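Local coordinates for protein putative dehydratase (Mesorhizobium loti, PDB 2POZ) that is of unknown function but is probably a lyase of the enolase superfamily, related to mandelate racemase and muconate lactonizing enzyme, at residues 11-16 / 376-381; 117-122 / 321-326; 183-188 / 216-221. All coordinates share one frame; numbering follows the deposited sequence.

Contact 1 (11-16 / 376-381)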
ATOM      1  N   TYR A  11     -38.212  24.676 -17.045  1.00 12.83           N
ATOM      2  CA  TYR A  11     -38.301  26.056 -16.590  1.00 12.36           C
ATOM      3  C   TYR A  11     -36.956  26.549 -16.071  1.00 13.61           C
ATOM      4  O   TYR A  11     -36.303  25.861 -15.286  1.00 14.32           O
ATOM      5  CB  TYR A  11     -39.342  26.147 -15.466  1.00 13.78           C
ATOM      6  CG  TYR A  11     -40.698  25.578 -15.837  1.00 14.31           C
ATOM      7  CD1 TYR A  11     -41.706  26.397 -16.344  1.00 14.12           C
ATOM      8  CD2 TYR A  11     -40.961  24.208 -15.718  1.00 15.49           C
ATOM      9  CE1 TYR A  11     -42.948  25.870 -16.726  1.00 13.03           C
ATOM     10  CE2 TYR A  11     -42.203  23.668 -16.098  1.00 15.43           C
ATOM     11  CZ  TYR A  11     -43.187  24.509 -16.601  1.00 16.36           C
ATOM     12  OH  TYR A  11     -44.405  23.992 -16.986  1.00 16.25           O
ATOM     13  N   LEU A  12     -36.542  27.729 -16.525  1.00 12.82           N
ATOM     14  CA  LEU A  12     -35.296  28.342 -16.085  1.00 13.27           C
ATOM     15  C   LEU A  12     -35.718  29.633 -15.389  1.00 13.54           C
ATOM     16  O   LEU A  12     -35.916  30.659 -16.023  1.00 13.30           O
ATOM     17  CB  LEU A  12     -34.387  28.643 -17.279  1.00 14.30           C
ATOM     18  CG  LEU A  12     -33.068  29.374 -17.010  1.00 16.56           C
ATOM     19  CD1 LEU A  12     -32.286  28.700 -15.894  1.00 14.53           C
ATOM     20  CD2 LEU A  12     -32.252  29.408 -18.296  1.00 14.66           C
ATOM     21  N   LEU A  13     -35.869  29.565 -14.077  1.00 13.12           N
ATOM     22  CA  LEU A  13     -36.308  30.718 -13.311  1.00 14.13           C
ATOM     23  C   LEU A  13     -35.273  31.780 -13.002  1.00 15.20           C
ATOM     24  O   LEU A  13     -34.064  31.557 -13.061  1.00 15.67           O
ATOM     25  CB  LEU A  13     -36.906  30.275 -11.975  1.00 12.37           C
ATOM     26  CG  LEU A  13     -38.338  29.742 -11.885  1.00 15.09           C
ATOM     27  CD1 LEU A  13     -38.477  28.470 -12.687  1.00 14.48           C
ATOM     28  CD2 LEU A  13     -38.680  29.492 -10.421  1.00 14.24           C
ATOM     29  N   LYS A  14     -35.796  32.956 -12.684  1.00 16.76           N
ATOM     30  CA  LYS A  14     -35.000  34.085 -12.239  1.00 17.23           C
ATOM     31  C   LYS A  14     -35.683  34.259 -10.900  1.00 16.09           C
ATOM     32  O   LYS A  14     -36.820  34.718 -10.837  1.00 17.05           O
ATOM     33  CB  LYS A  14     -35.218  35.332 -13.100  1.00 20.95           C
ATOM     34  CG  LYS A  14     -34.379  36.526 -12.624  1.00 25.57           C
ATOM     35  CD  LYS A  14     -34.608  37.788 -13.449  1.00 28.20           C
ATOM     36  CE  LYS A  14     -35.903  38.482 -13.064  1.00 31.02           C
ATOM     37  NZ  LYS A  14     -36.007  39.835 -13.686  1.00 29.60           N
ATOM     38  N   SER A  15     -35.022  33.842  -9.830  1.00 16.23           N
ATOM     39  CA  SER A  15     -35.618  33.947  -8.506  1.00 15.13           C
ATOM     40  C   SER A  15     -34.610  34.558  -7.550  1.00 17.40           C
ATOM     41  O   SER A  15     -33.857  33.844  -6.883  1.00 15.48           O
ATOM     42  CB  SER A  15     -36.035  32.559  -8.016  1.00 14.08           C
ATOM     43  OG  SER A  15     -36.734  32.634  -6.788  1.00 11.79           O
ATOM     44  N   GLY A  16     -34.598  35.888  -7.488  1.00 17.39           N
ATOM     45  CA  GLY A  16     -33.656  36.562  -6.618  1.00 16.53           C
ATOM     46  C   GLY A  16     -32.256  36.322  -7.147  1.00 16.96           C
ATOM     47  O   GLY A  16     -32.014  36.449  -8.345  1.00 16.38           O
ATOM     48  N   GLU A 376     -44.732  29.373 -15.120  1.00 16.00           N
ATOM     49  CA  GLU A 376     -45.040  29.428 -16.547  1.00 17.49           C
ATOM     50  C   GLU A 376     -44.283  30.530 -17.297  1.00 15.95           C
ATOM     51  O   GLU A 376     -43.842  30.318 -18.426  1.00 15.82           O
ATOM     52  CB  GLU A 376     -46.551  29.586 -16.747  1.00 21.38           C
ATOM     53  CG  GLU A 376     -47.017  29.505 -18.195  1.00 27.63           C
ATOM     54  CD  GLU A 376     -46.580  28.226 -18.894  1.00 30.67           C
ATOM     55  OE1 GLU A 376     -46.496  27.167 -18.227  1.00 32.13           O
ATOM     56  OE2 GLU A 376     -46.337  28.280 -20.121  1.00 32.62           O
ATOM     57  N   PRO A 377     -44.118  31.721 -16.683  1.00 14.77           N
ATOM     58  CA  PRO A 377     -43.396  32.806 -17.356  1.00 14.16           C
ATOM     59  C   PRO A 377     -41.942  32.432 -17.647  1.00 13.62           C
ATOM     60  O   PRO A 377     -41.288  33.045 -18.493  1.00 14.18           O
ATOM     61  CB  PRO A 377     -43.482  33.960 -16.353  1.00 14.91           C
ATOM     62  CG  PRO A 377     -44.764  33.700 -15.641  1.00 17.44           C
ATOM     63  CD  PRO A 377     -44.710  32.195 -15.421  1.00 16.07           C
ATOM     64  N   TYR A 378     -41.447  31.418 -16.948  1.00 13.14           N
ATOM     65  CA  TYR A 378     -40.066  30.991 -17.107  1.00 12.15           C
ATOM     66  C   TYR A 378     -39.885  29.719 -17.944  1.00 13.00           C
ATOM     67  O   TYR A 378     -38.787  29.149 -18.007  1.00 10.13           O
ATOM     68  CB  TYR A 378     -39.443  30.845 -15.718  1.00 12.65           C
ATOM     69  CG  TYR A 378     -39.447  32.160 -14.964  1.00 13.33           C
ATOM     70  CD1 TYR A 378     -38.588  33.201 -15.327  1.00 12.66           C
ATOM     71  CD2 TYR A 378     -40.367  32.395 -13.938  1.00 14.42           C
ATOM     72  CE1 TYR A 378     -38.649  34.450 -14.687  1.00 13.65           C
ATOM     73  CE2 TYR A 378     -40.435  33.633 -13.299  1.00 14.24           C
ATOM     74  CZ  TYR A 378     -39.575  34.653 -13.679  1.00 14.93           C
ATOM     75  OH  TYR A 378     -39.659  35.876 -13.049  1.00 16.09           O
ATOM     76  N   LEU A 379     -40.962  29.290 -18.598  1.00 11.90           N
ATOM     77  CA  LEU A 379     -40.913  28.117 -19.462  1.00 13.72           C
ATOM     78  C   LEU A 379     -39.768  28.358 -20.431  1.00 12.29           C
ATOM     79  O   LEU A 379     -39.740  29.373 -21.110  1.00 13.20           O
ATOM     80  CB  LEU A 379     -42.228  27.975 -20.236  1.00 13.14           C
ATOM     81  CG  LEU A 379     -42.378  26.759 -21.152  1.00 15.40           C
ATOM     82  CD1 LEU A 379     -42.278  25.462 -20.328  1.00  9.63           C
ATOM     83  CD2 LEU A 379     -43.728  26.837 -21.869  1.00 15.75           C
ATOM     84  N   TRP A 380     -38.828  27.421 -20.498  1.00 11.98           N
ATOM     85  CA  TRP A 380     -37.659  27.556 -21.362  1.00 11.92           C
ATOM     86  C   TRP A 380     -37.711  26.597 -22.557  1.00 13.29           C
ATOM     87  O   TRP A 380     -37.156  26.875 -23.616  1.00 13.52           O
ATOM     88  CB  TRP A 380     -36.400  27.286 -20.536  1.00 12.71           C
ATOM     89  CG  TRP A 380     -35.104  27.588 -21.223  1.00 12.33           C
ATOM     90  CD1 TRP A 380     -34.499  28.815 -21.345  1.00 10.44           C
ATOM     91  CD2 TRP A 380     -34.221  26.641 -21.837  1.00 11.37           C
ATOM     92  NE1 TRP A 380     -33.292  28.680 -21.989  1.00 10.07           N
ATOM     93  CE2 TRP A 380     -33.097  27.357 -22.301  1.00 11.23           C
ATOM     94  CE3 TRP A 380     -34.268  25.251 -22.032  1.00  8.12           C
ATOM     95  CZ2 TRP A 380     -32.025  26.733 -22.952  1.00  9.73           C
ATOM     96  CZ3 TRP A 380     -33.209  24.631 -22.674  1.00  9.18           C
ATOM     97  CH2 TRP A 380     -32.097  25.374 -23.128  1.00 11.15           C
ATOM     98  N   ALA A 381     -38.363  25.458 -22.381  1.00 13.82           N
ATOM     99  CA  ALA A 381     -38.488  24.494 -23.466  1.00 16.38           C
ATOM    100  C   ALA A 381     -39.596  23.506 -23.155  1.00 17.56           C
ATOM    101  O   ALA A 381     -39.876  23.226 -21.989  1.00 17.80           O
ATOM    102  CB  ALA A 381     -37.161  23.753 -23.687  1.00 16.13           C
TER
HETATM  103  O   HOH W   1     -38.601  36.888 -10.344  1.00 13.29           O
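Y11 and L379 form an antiparallel non-hydrogen-bonded pair between strands 5-12 and 379-383, their CA atoms 4.4 Å apart. On their shared face of the sheet, the methyl CD1 of L379, an apolar branch suited to an aromatic face, lies over the Y11 ring, 4.1 Å from its centroid, in a CH-pi contact. With CG beside the backbone N (chi1 -54°), the Y11 ring lies against L379, Y11 CD1 being 3.6 Å from L379 CA. The Y11 OH makes a weak hydrogen bond with E24. L12 N donates to Y378 O at 3.0 Å, with 159° at the hydrogen, and CA of Y11 approaches that same oxygen at 3.4 Å. The L12 side chain lies beside W380, pointing the same way, with CD2 3.8 Å from W380 CD1; both touch T46 of helix 45-59, and W380 also packs on W380 of a second subunit. Together W380 and A381 face I10 as a classic beta bulge. L13 crosses Y378 at about a right angle, its CG 3.9 Å from CD2 of the ring. At K14 the backbone N lies over one face of that ring, P377 CB over the opposite one, and a water joins K14 O to Y378 OH. An alanine at Y378 would probably open a gap beside L13 and K14 and deprive the water of its phenolic partner. The side-chain contacts are thus largely leucine against aromatic ring, while one direct backbone bond and one water link polar groups across the contact.

Contact 2 (117-122 / 321-326)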
ATOM      1  N   GLY A 117     -39.255   2.749   2.239  1.00 18.39           N
ATOM      2  CA  GLY A 117     -39.165   1.951   3.447  1.00 18.06           C
ATOM      3  C   GLY A 117     -39.731   2.637   4.672  1.00 19.06           C
ATOM      4  O   GLY A 117     -39.451   2.243   5.810  1.00 20.28           O
ATOM      5  N   GLY A 118     -40.521   3.680   4.452  1.00 19.21           N
ATOM      6  CA  GLY A 118     -41.127   4.374   5.572  1.00 18.10           C
ATOM      7  C   GLY A 118     -40.294   5.473   6.202  1.00 19.57           C
ATOM      8  O   GLY A 118     -39.140   5.706   5.841  1.00 15.78           O
ATOM      9  N   LYS A 119     -40.904   6.133   7.177  1.00 20.49           N
ATOM     10  CA  LYS A 119     -40.299   7.243   7.888  1.00 22.71           C
ATOM     11  C   LYS A 119     -39.577   6.813   9.165  1.00 22.56           C
ATOM     12  O   LYS A 119     -39.920   5.803   9.778  1.00 22.09           O
ATOM     13  CB  LYS A 119     -41.399   8.249   8.239  1.00 26.50           C
ATOM     14  CG  LYS A 119     -40.927   9.476   8.977  1.00 31.58           C
ATOM     15  CD  LYS A 119     -42.094  10.153   9.682  1.00 34.93           C
ATOM     16  CE  LYS A 119     -43.194  10.545   8.716  1.00 35.23           C
ATOM     17  NZ  LYS A 119     -44.368  11.096   9.453  1.00 38.05           N
ATOM     18  N   ILE A 120     -38.574   7.591   9.552  1.00 22.71           N
ATOM     19  CA  ILE A 120     -37.814   7.338  10.768  1.00 24.03           C
ATOM     20  C   ILE A 120     -37.980   8.533  11.712  1.00 23.32           C
ATOM     21  O   ILE A 120     -37.879   8.393  12.931  1.00 24.56           O
ATOM     22  CB  ILE A 120     -36.304   7.157  10.479  1.00 25.48           C
ATOM     23  CG1 ILE A 120     -36.062   5.838   9.755  1.00 27.34           C
ATOM     24  CG2 ILE A 120     -35.514   7.190  11.782  1.00 28.97           C
ATOM     25  CD1 ILE A 120     -34.598   5.560   9.492  1.00 29.94           C
ATOM     26  N   ARG A 121     -38.246   9.704  11.139  1.00 22.00           N
ATOM     27  CA  ARG A 121     -38.409  10.929  11.923  1.00 21.20           C
ATOM     28  C   ARG A 121     -39.514  11.824  11.346  1.00 21.41           C
ATOM     29  O   ARG A 121     -39.760  11.826  10.135  1.00 20.47           O
ATOM     30  CB  ARG A 121     -37.070  11.687  11.972  1.00 18.71           C
ATOM     31  CG  ARG A 121     -36.440  11.909  10.603  1.00 17.71           C
ATOM     32  CD  ARG A 121     -35.021  12.456  10.699  1.00 17.56           C
ATOM     33  NE  ARG A 121     -34.048  11.457  11.151  1.00 16.79           N
ATOM     34  CZ  ARG A 121     -33.536  10.493  10.389  1.00 15.73           C
ATOM     35  NH1 ARG A 121     -33.892  10.372   9.114  1.00 13.17           N
ATOM     36  NH2 ARG A 121     -32.651   9.650  10.904  1.00 17.32           N
ATOM     37  N   ASP A 122     -40.187  12.576  12.213  1.00 20.45           N
ATOM     38  CA  ASP A 122     -41.265  13.463  11.769  1.00 22.28           C
ATOM     39  C   ASP A 122     -40.799  14.891  11.514  1.00 20.83           C
ATOM     40  O   ASP A 122     -41.563  15.716  11.027  1.00 21.23           O
ATOM     41  CB  ASP A 122     -42.395  13.494  12.804  1.00 24.98           C
ATOM     42  CG  ASP A 122     -43.018  12.131  13.027  1.00 28.18           C
ATOM     43  OD1 ASP A 122     -43.428  11.489  12.037  1.00 30.76           O
ATOM     44  OD2 ASP A 122     -43.098  11.704  14.196  1.00 32.29           O
ATOM     45  N   LEU A 321     -36.030  12.395   1.470  1.00 16.78           N
ATOM     46  CA  LEU A 321     -34.864  11.581   1.776  1.00 16.56           C
ATOM     47  C   LEU A 321     -34.531  11.608   3.268  1.00 16.57           C
ATOM     48  O   LEU A 321     -34.336  10.563   3.890  1.00 14.82           O
ATOM     49  CB  LEU A 321     -33.660  12.086   0.972  1.00 18.83           C
ATOM     50  CG  LEU A 321     -32.297  11.416   1.176  1.00 22.00           C
ATOM     51  CD1 LEU A 321     -32.145  10.247   0.223  1.00 19.41           C
ATOM     52  CD2 LEU A 321     -31.190  12.435   0.927  1.00 20.52           C
ATOM     53  N   GLU A 322     -34.477  12.809   3.837  1.00 13.46           N
ATOM     54  CA  GLU A 322     -34.128  12.972   5.240  1.00 14.65           C
ATOM     55  C   GLU A 322     -35.135  12.344   6.193  1.00 14.76           C
ATOM     56  O   GLU A 322     -34.840  12.121   7.369  1.00 14.84           O
ATOM     57  CB  GLU A 322     -33.944  14.458   5.551  1.00 14.14           C
ATOM     58  CG  GLU A 322     -32.977  15.130   4.587  1.00 16.34           C
ATOM     59  CD  GLU A 322     -32.774  16.606   4.874  1.00 18.60           C
ATOM     60  OE1 GLU A 322     -33.768  17.296   5.196  1.00 17.79           O
ATOM     61  OE2 GLU A 322     -31.620  17.073   4.760  1.00 16.72           O
ATOM     62  N   ALA A 323     -36.326  12.059   5.693  1.00 13.29           N
ATOM     63  CA  ALA A 323     -37.342  11.432   6.532  1.00 16.01           C
ATOM     64  C   ALA A 323     -37.057   9.933   6.616  1.00 16.17           C
ATOM     65  O   ALA A 323     -37.440   9.271   7.584  1.00 16.97           O
ATOM     66  CB  ALA A 323     -38.728  11.651   5.933  1.00 14.39           C
ATOM     67  N   ASN A 324     -36.335   9.425   5.619  1.00 16.34           N
ATOM     68  CA  ASN A 324     -36.067   7.993   5.502  1.00 17.25           C
ATOM     69  C   ASN A 324     -34.684   7.420   5.844  1.00 19.19           C
ATOM     70  O   ASN A 324     -34.598   6.307   6.369  1.00 20.85           O
ATOM     71  CB  ASN A 324     -36.481   7.573   4.081  1.00 16.77           C
ATOM     72  CG  ASN A 324     -36.192   6.116   3.775  1.00 16.20           C
ATOM     73  OD1 ASN A 324     -35.123   5.776   3.275  1.00 16.95           O
ATOM     74  ND2 ASN A 324     -37.149   5.249   4.069  1.00 11.79           N
ATOM     75  N   ILE A 325     -33.608   8.151   5.565  1.00 18.37           N
ATOM     76  CA  ILE A 325     -32.273   7.620   5.834  1.00 18.10           C
ATOM     77  C   ILE A 325     -31.946   7.436   7.312  1.00 19.47           C
ATOM     78  O   ILE A 325     -32.322   8.246   8.167  1.00 18.01           O
ATOM     79  CB  ILE A 325     -31.168   8.482   5.170  1.00 19.51           C
ATOM     80  CG1 ILE A 325     -31.301   9.941   5.603  1.00 20.97           C
ATOM     81  CG2 ILE A 325     -31.263   8.367   3.649  1.00 17.65           C
ATOM     82  CD1 ILE A 325     -30.178  10.823   5.098  1.00 21.29           C
ATOM     83  N   THR A 326     -31.230   6.358   7.605  1.00 17.16           N
ATOM     84  CA  THR A 326     -30.868   6.043   8.974  1.00 19.33           C
ATOM     85  C   THR A 326     -29.671   6.837   9.493  1.00 19.22           C
ATOM     86  O   THR A 326     -29.540   7.024  10.703  1.00 22.62           O
ATOM     87  CB  THR A 326     -30.583   4.532   9.121  1.00 19.76           C
ATOM     88  OG1 THR A 326     -29.684   4.124   8.090  1.00 20.89           O
ATOM     89  CG2 THR A 326     -31.863   3.728   8.979  1.00 21.15           C
TER
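The carbonyl oxygen of I325 is gripped by two nitrogens of R121: NH1 at 2.8 Å and NH2 at 3.1 Å from I325 O, both with that oxygen in the guanidinium plane. NH1 also donates to E322 O, 2.6 Å away, this partner lying 18° out of the plane. Three bonds to two backbone carbonyls therefore fix the rotation of the guanidinium, a job suited to arginine with its flat array of N-H groups. With R121 CG in the crowded position between backbone N and carbonyl carbon (chi1 51°), that CG lies 3.6 Å from E322 O; the chain then bends at chi3. The carbonyls lie near the C-terminal end of helix 312-324, and a positive group beside that helix end is likely to be electrostatically welcome. In the fold, 117-122 is the loop from helix 112-115 into strand 123-128, while helix 312-324 belongs to the enolase C-terminal, barrel-like domain. The loop begins in a Schellman motif at G117, whose positive phi would jam a side chain against the preceding carbonyl. Its next carbonyl, G118 O, accepts from N324 ND2 at 2.7 Å; the other end of this amide, OD1, is hydrogen-bonded to K291. Two residues on, I120 N donates to A323 O at 2.8 Å, nearly along the C=O axis. The CB of I120 points toward 321-326, and I120 CD1 lies tightly against T326 CG2, 3.3 Å apart, methyl against methyl, while T326 OG1 bonds to E298. E69 of a third subunit packs on N324 and T326, and R174 of a fourth subunit packs on I120, R121 and T326.

Contact 3 (183-188 / 216-221)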
ATOM      1  N   GLU A 183      -5.394  36.412   7.810  1.00 15.68           N
ATOM      2  CA  GLU A 183      -5.635  36.856   9.187  1.00 16.55           C
ATOM      3  C   GLU A 183      -7.073  37.337   9.323  1.00 15.76           C
ATOM      4  O   GLU A 183      -7.735  37.090  10.329  1.00 13.40           O
ATOM      5  CB  GLU A 183      -4.675  37.993   9.554  1.00 17.06           C
ATOM      6  CG  GLU A 183      -5.022  38.747  10.845  1.00 20.20           C
ATOM      7  CD  GLU A 183      -4.955  37.885  12.102  1.00 22.10           C
ATOM      8  OE1 GLU A 183      -4.393  36.768  12.050  1.00 23.58           O
ATOM      9  OE2 GLU A 183      -5.455  38.340  13.157  1.00 22.05           O
ATOM     10  N   LEU A 184      -7.546  38.033   8.294  1.00 15.80           N
ATOM     11  CA  LEU A 184      -8.904  38.546   8.275  1.00 16.70           C
ATOM     12  C   LEU A 184      -9.890  37.367   8.275  1.00 16.76           C
ATOM     13  O   LEU A 184     -10.939  37.420   8.917  1.00 16.38           O
ATOM     14  CB  LEU A 184      -9.083  39.425   7.034  1.00 20.94           C
ATOM     15  CG  LEU A 184     -10.345  40.264   6.820  1.00 25.03           C
ATOM     16  CD1 LEU A 184     -11.442  39.383   6.308  1.00 27.98           C
ATOM     17  CD2 LEU A 184     -10.742  40.965   8.111  1.00 25.78           C
ATOM     18  N   ALA A 185      -9.542  36.299   7.564  1.00 14.53           N
ATOM     19  CA  ALA A 185     -10.399  35.118   7.504  1.00 14.85           C
ATOM     20  C   ALA A 185     -10.570  34.579   8.921  1.00 13.43           C
ATOM     21  O   ALA A 185     -11.675  34.235   9.344  1.00 14.11           O
ATOM     22  CB  ALA A 185      -9.765  34.050   6.612  1.00 13.58           C
ATOM     23  N   TYR A 186      -9.464  34.513   9.652  1.00 12.53           N
ATOM     24  CA  TYR A 186      -9.492  34.021  11.018  1.00 12.09           C
ATOM     25  C   TYR A 186     -10.350  34.910  11.926  1.00 11.79           C
ATOM     26  O   TYR A 186     -11.111  34.407  12.759  1.00 10.80           O
ATOM     27  CB  TYR A 186      -8.072  33.945  11.582  1.00 11.21           C
ATOM     28  CG  TYR A 186      -8.052  33.725  13.076  1.00 13.08           C
ATOM     29  CD1 TYR A 186      -8.356  32.479  13.623  1.00 11.56           C
ATOM     30  CD2 TYR A 186      -7.782  34.784  13.948  1.00 13.59           C
ATOM     31  CE1 TYR A 186      -8.394  32.293  15.009  1.00 17.30           C
ATOM     32  CE2 TYR A 186      -7.819  34.612  15.329  1.00 16.70           C
ATOM     33  CZ  TYR A 186      -8.123  33.369  15.852  1.00 18.77           C
ATOM     34  OH  TYR A 186      -8.150  33.204  17.218  1.00 23.86           O
ATOM     35  N   ARG A 187     -10.223  36.226  11.762  1.00 11.99           N
ATOM     36  CA  ARG A 187     -10.983  37.172  12.571  1.00 14.10           C
ATOM     37  C   ARG A 187     -12.473  37.053  12.286  1.00 14.08           C
ATOM     38  O   ARG A 187     -13.294  37.251  13.178  1.00 14.42           O
ATOM     39  CB  ARG A 187     -10.512  38.610  12.311  1.00 16.01           C
ATOM     40  CG  ARG A 187      -9.076  38.869  12.759  1.00 21.80           C
ATOM     41  CD  ARG A 187      -8.926  38.695  14.265  1.00 27.74           C
ATOM     42  NE  ARG A 187      -7.523  38.644  14.680  1.00 34.21           N
ATOM     43  CZ  ARG A 187      -7.112  38.457  15.931  1.00 36.31           C
ATOM     44  NH1 ARG A 187      -7.994  38.304  16.911  1.00 35.35           N
ATOM     45  NH2 ARG A 187      -5.814  38.408  16.200  1.00 39.31           N
ATOM     46  N   ARG A 188     -12.823  36.732  11.042  1.00 12.91           N
ATOM     47  CA  ARG A 188     -14.224  36.572  10.681  1.00 13.35           C
ATOM     48  C   ARG A 188     -14.812  35.379  11.434  1.00 14.17           C
ATOM     49  O   ARG A 188     -15.924  35.452  11.963  1.00 14.92           O
ATOM     50  CB  ARG A 188     -14.378  36.346   9.175  1.00 12.89           C
ATOM     51  CG  ARG A 188     -14.150  37.569   8.300  1.00 13.56           C
ATOM     52  CD  ARG A 188     -14.156  37.153   6.833  1.00 16.12           C
ATOM     53  NE  ARG A 188     -14.133  38.283   5.910  1.00 13.91           N
ATOM     54  CZ  ARG A 188     -13.768  38.190   4.634  1.00 17.37           C
ATOM     55  NH1 ARG A 188     -13.388  37.015   4.144  1.00 14.23           N
ATOM     56  NH2 ARG A 188     -13.803  39.262   3.842  1.00 14.14           N
ATOM     57  N   ILE A 216      -4.150  23.638   6.015  1.00 11.95           N
ATOM     58  CA  ILE A 216      -3.904  22.937   7.269  1.00 12.62           C
ATOM     59  C   ILE A 216      -3.623  23.990   8.343  1.00 12.48           C
ATOM     60  O   ILE A 216      -4.185  23.946   9.434  1.00 12.02           O
ATOM     61  CB  ILE A 216      -2.691  21.993   7.133  1.00 14.53           C
ATOM     62  CG1 ILE A 216      -3.061  20.803   6.245  1.00 15.69           C
ATOM     63  CG2 ILE A 216      -2.233  21.515   8.510  1.00 15.06           C
ATOM     64  CD1 ILE A 216      -1.888  19.917   5.898  1.00 18.27           C
ATOM     65  N   ARG A 217      -2.766  24.950   8.014  1.00 12.21           N
ATOM     66  CA  ARG A 217      -2.431  26.014   8.950  1.00 15.49           C
ATOM     67  C   ARG A 217      -3.690  26.739   9.431  1.00 13.25           C
ATOM     68  O   ARG A 217      -3.864  26.956  10.626  1.00 11.88           O
ATOM     69  CB  ARG A 217      -1.472  27.006   8.292  1.00 18.26           C
ATOM     70  CG  ARG A 217      -1.177  28.256   9.119  1.00 25.06           C
ATOM     71  CD  ARG A 217      -0.092  29.080   8.451  1.00 28.30           C
ATOM     72  NE  ARG A 217       1.241  28.603   8.809  1.00 35.65           N
ATOM     73  CZ  ARG A 217       2.273  28.520   7.973  1.00 34.16           C
ATOM     74  NH1 ARG A 217       2.146  28.875   6.699  1.00 33.79           N
ATOM     75  NH2 ARG A 217       3.442  28.088   8.422  1.00 33.06           N
ATOM     76  N   PHE A 218      -4.573  27.098   8.503  1.00 13.31           N
ATOM     77  CA  PHE A 218      -5.807  27.805   8.854  1.00 11.97           C
ATOM     78  C   PHE A 218      -6.751  26.971   9.730  1.00 13.22           C
ATOM     79  O   PHE A 218      -7.324  27.485  10.688  1.00 13.40           O
ATOM     80  CB  PHE A 218      -6.545  28.249   7.585  1.00 12.56           C
ATOM     81  CG  PHE A 218      -7.790  29.053   7.852  1.00 11.63           C
ATOM     82  CD1 PHE A 218      -7.705  30.357   8.335  1.00 13.16           C
ATOM     83  CD2 PHE A 218      -9.049  28.510   7.625  1.00 11.17           C
ATOM     84  CE1 PHE A 218      -8.864  31.106   8.585  1.00 13.40           C
ATOM     85  CE2 PHE A 218     -10.213  29.252   7.873  1.00 10.44           C
ATOM     86  CZ  PHE A 218     -10.118  30.547   8.351  1.00 12.11           C
ATOM     87  N   CYS A 219      -6.911  25.690   9.408  1.00 11.50           N
ATOM     88  CA  CYS A 219      -7.794  24.826  10.186  1.00 11.85           C
ATOM     89  C   CYS A 219      -7.280  24.644  11.613  1.00 13.72           C
ATOM     90  O   CYS A 219      -8.059  24.554  12.562  1.00 13.88           O
ATOM     91  CB  CYS A 219      -7.944  23.468   9.495  1.00 10.17           C
ATOM     92  SG  CYS A 219      -8.866  23.567   7.925  1.00 17.19           S
ATOM     93  N   ARG A 220      -5.966  24.579  11.765  1.00 14.08           N
ATOM     94  CA  ARG A 220      -5.399  24.433  13.097  1.00 17.92           C
ATOM     95  C   ARG A 220      -5.625  25.720  13.886  1.00 16.86           C
ATOM     96  O   ARG A 220      -5.903  25.681  15.080  1.00 19.77           O
ATOM     97  CB  ARG A 220      -3.903  24.121  13.008  1.00 15.43           C
ATOM     98  CG  ARG A 220      -3.612  22.683  12.588  1.00 17.29           C
ATOM     99  CD  ARG A 220      -2.115  22.440  12.414  1.00 19.23           C
ATOM    100  NE  ARG A 220      -1.836  21.034  12.144  1.00 17.80           N
ATOM    101  CZ  ARG A 220      -0.733  20.594  11.550  1.00 19.80           C
ATOM    102  NH1 ARG A 220       0.198  21.458  11.164  1.00 19.63           N
ATOM    103  NH2 ARG A 220      -0.567  19.293  11.329  1.00 18.38           N
ATOM    104  N   LYS A 221      -5.520  26.859  13.211  1.00 16.65           N
ATOM    105  CA  LYS A 221      -5.714  28.136  13.882  1.00 17.87           C
ATOM    106  C   LYS A 221      -7.128  28.294  14.419  1.00 18.17           C
ATOM    107  O   LYS A 221      -7.305  28.775  15.536  1.00 19.79           O
ATOM    108  CB  LYS A 221      -5.388  29.294  12.938  1.00 18.89           C
ATOM    109  CG  LYS A 221      -5.253  30.651  13.625  1.00 21.89           C
ATOM    110  CD  LYS A 221      -4.709  31.697  12.657  1.00 22.45           C
ATOM    111  CE  LYS A 221      -4.567  33.066  13.320  1.00 25.01           C
ATOM    112  NZ  LYS A 221      -3.650  33.036  14.502  1.00 23.02           N
TER
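Helix-to-helix packing in the beta/alpha barrel domain brings A185 and Y186 of helix 179-196 against F218 and K221 of helix 212-222. Strand 201-205, one of the parallel strands, lies between the two helices in the chain, so the unit is helix, strand, helix. The short helical segments approach to 10.7 Å between axes and run in broadly the same direction, 31° apart. No hydrogen bond links them; side chains do the work. Deeper in, the small A185 lets the F218 ring come close: its CB is 3.7 Å from F218 CE1, while the edge of the ring points at the backbone N of Y186, 3.6 Å from the same CE1. A185 also touches L161. Toward solvent, K221 crosses Y186 at about a right angle and lays its aliphatic chain over one face of the ring. Its CE is 3.7 Å from the ring centroid, a CH-pi contact, and the lysine is long enough for its amino group to reach the same face. Nearby, E183 holds R187 in a salt bridge within its own helix, OE2 to NE at 2.6 Å; E183 OE1, too far from K221 NZ for a salt bridge, may still steady that charge. Extended through its first three torsions, K221 bends at the last (chi4 59°), setting NZ 4.5 Å from the Y186 ring centroid, almost on the ring normal, in a cation-pi interaction.

None of the three contacts touches another. The centres of contact 1 and contact 2 are about 32 Å apart, those of contact 1 and contact 3 about 40 Å, and those of contact 2 and contact 3 about 37 Å; even the nearest atoms of any two stay about 20 Å or more apart. In sequence they are nested, contact 1 outermost and contact 3 innermost. Contact 1 joins a strand near the N-terminus to one near the C-terminus, contact 2 ties the loop before strand 123-128 to a late helix, and contact 3 is local to the barrel. In this superfamily the active site generally lies at the C-terminal ends of the barrel strands; none of the contacts is known to contribute to it.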